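Local coordinates for acetylene hydratase (Pelobacter acetylenicus, PDB 2E7Z), which hydrates acetylene to acetaldehyde at a tungsten centre held by two molybdopterin guanine dinucleotides, beside a [4Fe-4S] cluster, at residues I95-T108 against L119-S133. Numbering follows the deposited sequence. Where two conformers were deposited one is given.
Sequences IAKYGPESLGVSQT and LRRFMNLLGSPNWTS. With MGD (2-amino-5,6-dimercapto-7-methyl-3,7,8a,9-tetrahydro-8-oxa-1,3,9,10-tetraaza-anthracen-4-one guanosine dinucleotide), chain E.
V105 and S106 pair in parallel with W131 and T132, joining the two strands of a beta-alpha-beta unit whose crossover helix, over 119-126, runs back almost antiparallel to strand 103-107 (168°). The unit, buried in the molybdopterin oxidoreductase region, illustrates how such a crossover builds a sheet edge and delivers a strand end to a cofactor: 131-132 is the outermost strand, while 408-412 flanks 103-107 on its other side. The backbone ladder alternates: V105 N donates to N130 O, T132 N to V105 O (2.8 Å), and Q107 N to T132 O. Two serine hydroxyls extend it. S128 OG gives its proton to L103 O, lying in that carbonyl's plane at 2.7 Å, and accepts from N130 N as an ST turn; beyond the ladder, S133 OG donates to Q107 O.

Between sheet and helix, the CG2 branch of V105 rests on M123 SD at 3.7 Å and its CG1 comes within 3.9 Å of W131 CD1. L126 CD1 meets L103 CD2 and, on helix 80-98, I95 CD1; the L126 side chain crosses both at about a right angle. Q107, with CG anti to the backbone N (chi1 177°) and the chain extended, reaches the edge of the W131 indole, its amide nearly perpendicular to the ring. There W131 NE1 donates to Q107 OE1 at 2.8 Å through a bent bond (139°), while Q107 NE2 is held by E115, so both ends of the amide are fixed. R120 NH1 sits over one indole face, toward its rim. A leucine in place of W131 would probably leave Q107 OE1 without this donor and R120 without the ring it lies over. Just past the strand's end, T108 OG1 donates to phosphate oxygen O2A of the cofactor at 2.6 Å.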
# COMPACT_ATOMS: atom_id res chain seq x y z
N ILE A 95 3.07 -26.85 -12.33
CA ILE A 95 1.60 -26.91 -12.29
C ILE A 95 1.09 -28.34 -12.49
O ILE A 95 0.12 -28.73 -11.87
CB ILE A 95 0.94 -25.94 -13.31
CG1 ILE A 95 1.18 -24.49 -12.86
CG2 ILE A 95 -0.57 -26.25 -13.52
CD1 ILE A 95 0.69 -23.47 -13.90
N ALA A 96 1.75 -29.12 -13.33
CA ALA A 96 1.32 -30.51 -13.51
C ALA A 96 1.47 -31.30 -12.22
O ALA A 96 0.69 -32.20 -11.94
CB ALA A 96 2.13 -31.15 -14.61
N LYS A 97 2.50 -30.99 -11.43
CA LYS A 97 2.80 -31.73 -10.21
C LYS A 97 2.00 -31.22 -9.03
O LYS A 97 1.50 -32.00 -8.22
CB LYS A 97 4.31 -31.66 -9.90
CG LYS A 97 4.76 -32.44 -8.68
CD LYS A 97 6.28 -32.50 -8.62
CE LYS A 97 6.78 -33.28 -7.41
NZ LYS A 97 8.28 -33.39 -7.37
N TYR A 98 1.87 -29.90 -8.93
CA TYR A 98 1.35 -29.29 -7.73
C TYR A 98 0.05 -28.49 -7.93
O TYR A 98 -0.48 -27.91 -6.97
CB TYR A 98 2.43 -28.37 -7.17
CG TYR A 98 3.67 -29.05 -6.68
CD1 TYR A 98 3.66 -29.79 -5.48
CD2 TYR A 98 4.88 -28.88 -7.34
CE1 TYR A 98 4.82 -30.38 -4.98
CE2 TYR A 98 6.03 -29.46 -6.85
CZ TYR A 98 6.00 -30.19 -5.66
OH TYR A 98 7.15 -30.75 -5.13
N GLY A 99 -0.45 -28.44 -9.17
CA GLY A 99 -1.67 -27.68 -9.42
C GLY A 99 -1.36 -26.22 -9.73
O GLY A 99 -0.31 -25.69 -9.38
N PRO A 100 -2.29 -25.53 -10.41
CA PRO A 100 -2.00 -24.11 -10.72
C PRO A 100 -1.93 -23.23 -9.47
O PRO A 100 -1.27 -22.21 -9.49
CB PRO A 100 -3.20 -23.71 -11.62
CG PRO A 100 -4.31 -24.69 -11.25
CD PRO A 100 -3.61 -25.99 -10.91
N GLU A 101 -2.61 -23.64 -8.41
CA GLU A 101 -2.55 -22.93 -7.13
C GLU A 101 -1.14 -22.90 -6.54
O GLU A 101 -0.90 -22.14 -5.61
CB GLU A 101 -3.58 -23.51 -6.14
CG GLU A 101 -3.33 -24.96 -5.74
CD GLU A 101 -4.02 -25.97 -6.64
OE1 GLU A 101 -4.41 -25.62 -7.77
OE2 GLU A 101 -4.15 -27.13 -6.22
N SER A 102 -0.23 -23.70 -7.10
CA SER A 102 1.16 -23.65 -6.66
C SER A 102 1.97 -22.49 -7.22
O SER A 102 3.15 -22.34 -6.87
CB SER A 102 1.87 -24.96 -6.96
OG SER A 102 2.14 -25.11 -8.35
N LEU A 103 1.35 -21.64 -8.05
CA LEU A 103 1.98 -20.38 -8.46
C LEU A 103 1.50 -19.26 -7.54
O LEU A 103 0.28 -18.98 -7.44
CB LEU A 103 1.55 -20.08 -9.91
CG LEU A 103 1.91 -18.67 -10.37
CD1 LEU A 103 3.43 -18.41 -10.46
CD2 LEU A 103 1.27 -18.35 -11.72
N GLY A 104 2.48 -18.61 -6.90
CA GLY A 104 2.24 -17.42 -6.09
C GLY A 104 2.79 -16.20 -6.81
O GLY A 104 3.82 -16.30 -7.52
N VAL A 105 2.13 -15.06 -6.66
CA VAL A 105 2.57 -13.81 -7.29
C VAL A 105 2.54 -12.67 -6.28
O VAL A 105 1.52 -12.53 -5.58
CB VAL A 105 1.70 -13.47 -8.54
CG1 VAL A 105 2.10 -12.09 -9.12
CG2 VAL A 105 1.83 -14.52 -9.60
N SER A 106 3.61 -11.87 -6.21
CA SER A 106 3.59 -10.63 -5.45
C SER A 106 3.78 -9.53 -6.47
O SER A 106 4.86 -9.45 -7.11
CB SER A 106 4.71 -10.66 -4.39
OG SER A 106 4.84 -9.42 -3.72
N GLN A 107 2.78 -8.68 -6.66
CA GLN A 107 2.81 -7.65 -7.70
C GLN A 107 2.45 -6.31 -7.13
O GLN A 107 1.43 -6.19 -6.43
CB GLN A 107 1.78 -7.99 -8.79
CG GLN A 107 1.65 -6.96 -9.90
CD GLN A 107 0.31 -7.00 -10.59
OE1 GLN A 107 -0.66 -7.55 -10.05
NE2 GLN A 107 0.22 -6.39 -11.75
N THR A 108 3.25 -5.28 -7.41
CA THR A 108 2.84 -3.92 -7.10
C THR A 108 2.50 -3.22 -8.40
O THR A 108 3.41 -2.69 -9.09
CB THR A 108 3.94 -3.16 -6.35
OG1 THR A 108 4.22 -3.87 -5.13
CG2 THR A 108 3.47 -1.75 -6.03
N LEU A 119 -2.83 -9.32 -15.70
CA LEU A 119 -2.12 -10.19 -14.79
C LEU A 119 -3.06 -11.15 -14.08
O LEU A 119 -2.84 -12.34 -14.10
CB LEU A 119 -1.26 -9.35 -13.82
CG LEU A 119 -0.38 -10.12 -12.83
CD1 LEU A 119 -1.11 -10.64 -11.57
CD2 LEU A 119 0.47 -11.22 -13.49
N ARG A 120 -4.13 -10.62 -13.47
CA ARG A 120 -5.08 -11.54 -12.84
C ARG A 120 -5.81 -12.37 -13.91
O ARG A 120 -6.19 -13.50 -13.66
CB ARG A 120 -6.09 -10.84 -11.93
CG ARG A 120 -5.45 -10.19 -10.72
CD ARG A 120 -4.78 -11.17 -9.75
NE ARG A 120 -5.65 -12.12 -9.02
CZ ARG A 120 -6.24 -11.83 -7.87
NH1 ARG A 120 -6.21 -10.60 -7.36
NH2 ARG A 120 -6.96 -12.79 -7.28
N ARG A 121 -6.00 -11.79 -15.12
CA ARG A 121 -6.55 -12.55 -16.24
C ARG A 121 -5.76 -13.83 -16.45
O ARG A 121 -6.30 -14.94 -16.51
CB ARG A 121 -6.60 -11.68 -17.47
CG ARG A 121 -7.28 -12.28 -18.70
CD ARG A 121 -7.20 -11.25 -19.81
NE ARG A 121 -7.92 -11.64 -21.03
CZ ARG A 121 -9.19 -11.32 -21.30
NH1 ARG A 121 -9.91 -10.59 -20.43
NH2 ARG A 121 -9.76 -11.73 -22.45
N PHE A 122 -4.44 -13.68 -16.57
CA PHE A 122 -3.56 -14.82 -16.73
C PHE A 122 -3.66 -15.81 -15.58
O PHE A 122 -3.82 -17.02 -15.80
CB PHE A 122 -2.11 -14.30 -16.86
CG PHE A 122 -1.06 -15.37 -16.81
CD1 PHE A 122 -0.83 -16.18 -17.92
CD2 PHE A 122 -0.27 -15.55 -15.69
CE1 PHE A 122 0.10 -17.19 -17.89
CE2 PHE A 122 0.71 -16.55 -15.65
CZ PHE A 122 0.88 -17.37 -16.75
N MET A 123 -3.60 -15.31 -14.34
CA MET A 123 -3.68 -16.20 -13.20
C MET A 123 -5.02 -16.93 -13.16
O MET A 123 -5.06 -18.11 -12.83
CB MET A 123 -3.48 -15.44 -11.89
CG MET A 123 -2.07 -14.87 -11.77
SD MET A 123 -1.82 -14.11 -10.13
CE MET A 123 -1.69 -15.60 -9.10
N ASN A 124 -6.11 -16.23 -13.50
CA ASN A 124 -7.46 -16.82 -13.42
C ASN A 124 -7.67 -17.86 -14.48
O ASN A 124 -8.32 -18.86 -14.23
CB ASN A 124 -8.49 -15.69 -13.45
CG ASN A 124 -8.53 -14.93 -12.13
OD1 ASN A 124 -8.14 -15.47 -11.09
ND2 ASN A 124 -9.01 -13.68 -12.16
N LEU A 125 -7.03 -17.68 -15.64
CA LEU A 125 -7.07 -18.69 -16.69
C LEU A 125 -6.19 -19.89 -16.34
O LEU A 125 -6.54 -21.02 -16.66
CB LEU A 125 -6.65 -18.10 -18.04
CG LEU A 125 -7.66 -17.10 -18.59
CD1 LEU A 125 -7.07 -16.24 -19.66
CD2 LEU A 125 -8.88 -17.85 -19.17
N LEU A 126 -5.03 -19.66 -15.72
CA LEU A 126 -4.23 -20.80 -15.30
C LEU A 126 -4.89 -21.58 -14.17
O LEU A 126 -4.78 -22.81 -14.13
CB LEU A 126 -2.87 -20.34 -14.78
CG LEU A 126 -1.73 -20.02 -15.72
CD1 LEU A 126 -0.48 -19.82 -14.85
CD2 LEU A 126 -1.42 -21.07 -16.80
N GLY A 127 -5.57 -20.87 -13.27
CA GLY A 127 -6.27 -21.45 -12.12
C GLY A 127 -5.64 -21.14 -10.78
O GLY A 127 -5.90 -21.81 -9.81
N SER A 128 -4.78 -20.12 -10.73
CA SER A 128 -4.16 -19.75 -9.45
C SER A 128 -4.86 -18.56 -8.80
O SER A 128 -4.91 -17.47 -9.38
CB SER A 128 -2.68 -19.34 -9.56
OG SER A 128 -2.29 -19.06 -8.22
N PRO A 129 -5.33 -18.73 -7.56
CA PRO A 129 -5.86 -17.62 -6.80
C PRO A 129 -4.77 -16.90 -5.99
O PRO A 129 -5.06 -15.92 -5.30
CB PRO A 129 -6.79 -18.34 -5.81
CG PRO A 129 -6.00 -19.58 -5.46
CD PRO A 129 -5.39 -20.00 -6.80
N ASN A 130 -3.54 -17.39 -6.03
CA ASN A 130 -2.54 -16.96 -5.05
C ASN A 130 -1.74 -15.69 -5.40
O ASN A 130 -0.51 -15.71 -5.54
CB ASN A 130 -1.68 -18.14 -4.64
CG ASN A 130 -2.47 -19.14 -3.79
OD1 ASN A 130 -2.37 -20.37 -4.00
ND2 ASN A 130 -3.32 -18.63 -2.91
N TRP A 131 -2.50 -14.61 -5.57
CA TRP A 131 -1.97 -13.28 -5.80
C TRP A 131 -1.95 -12.50 -4.51
O TRP A 131 -2.99 -12.50 -3.78
CB TRP A 131 -2.87 -12.53 -6.79
CG TRP A 131 -2.36 -11.17 -7.15
CD1 TRP A 131 -1.54 -10.90 -8.20
CD2 TRP A 131 -2.67 -9.92 -6.52
NE1 TRP A 131 -1.28 -9.54 -8.23
CE2 TRP A 131 -1.98 -8.92 -7.23
CE3 TRP A 131 -3.48 -9.54 -5.44
CZ2 TRP A 131 -2.05 -7.56 -6.90
CZ3 TRP A 131 -3.55 -8.17 -5.09
CH2 TRP A 131 -2.85 -7.20 -5.84
N THR A 132 -0.84 -11.83 -4.22
CA THR A 132 -0.83 -10.91 -3.11
C THR A 132 0.00 -9.70 -3.52
O THR A 132 0.52 -9.64 -4.65
CB THR A 132 -0.37 -11.55 -1.78
OG1 THR A 132 -0.75 -10.68 -0.71
CG2 THR A 132 1.11 -11.77 -1.73
N SER A 133 0.11 -8.74 -2.62
CA SER A 133 0.75 -7.50 -2.95
C SER A 133 1.14 -6.83 -1.65
O SER A 133 0.46 -6.99 -0.63
CB SER A 133 -0.23 -6.62 -3.75
OG SER A 133 0.33 -5.35 -4.05
PB MGD E . 9.33 -2.34 -2.69
O1B MGD E . 9.13 -3.48 -1.72
O2B MGD E . 10.45 -1.39 -2.50
O3B MGD E . 8.01 -1.44 -2.80
O3A MGD E . 5.77 -1.97 -1.78
PA MGD E . 6.50 -1.79 -3.21
O1A MGD E . 6.01 -0.58 -3.95
O2A MGD E . 6.42 -3.14 -3.86
O5' MGD E . 9.46 -3.03 -4.15
C5' MGD E . 9.24 -2.24 -5.30
C4' MGD E . 10.13 -2.81 -6.39
O4' MGD E . 9.71 -2.24 -7.63
C3' MGD E . 11.59 -2.40 -6.27
O3' MGD E . 12.41 -3.58 -6.22
C2' MGD E . 11.90 -1.52 -7.50
O2' MGD E . 13.23 -1.64 -8.06
C1' MGD E . 10.87 -2.03 -8.47
N9 MGD E . 10.41 -1.08 -9.49
C8 MGD E . 10.17 0.25 -9.35
N7 MGD E . 9.66 0.77 -10.47
C5 MGD E . 9.50 -0.26 -11.34
C6 MGD E . 9.00 -0.43 -12.69
O6 MGD E . 8.57 0.54 -13.35
N1 MGD E . 9.01 -1.69 -13.17
C2 MGD E . 9.51 -2.75 -12.55
N2 MGD E . 9.45 -3.96 -13.16
N3 MGD E . 9.99 -2.66 -11.31
C4 MGD E . 9.99 -1.46 -10.69
C10 MGD E . 5.28 -0.79 -1.14
C11 MGD E . 4.35 -1.26 -0.04
O11 MGD E . 5.18 -1.91 0.92
C12 MGD E . 3.64 -0.07 0.57
S12 MGD E . 2.80 0.99 -0.46
C13 MGD E . 3.62 0.10 1.90
S13 MGD E . 2.94 1.49 2.62
C14 MGD E . 4.20 -0.89 2.87
N15 MGD E . 5.41 -0.38 3.51
C16 MGD E . 6.03 -1.29 4.30
C17 MGD E . 6.79 -0.95 5.52
O17 MGD E . 6.87 0.24 5.90
N18 MGD E . 7.36 -1.96 6.21
C19 MGD E . 7.27 -3.26 5.83
N19 MGD E . 7.87 -4.23 6.56
N20 MGD E . 6.62 -3.63 4.72
C21 MGD E . 6.00 -2.72 3.96
N22 MGD E . 5.33 -3.12 2.87
C23 MGD E . 4.49 -2.20 2.13
O HOH W 1 2.32 -2.84 -2.96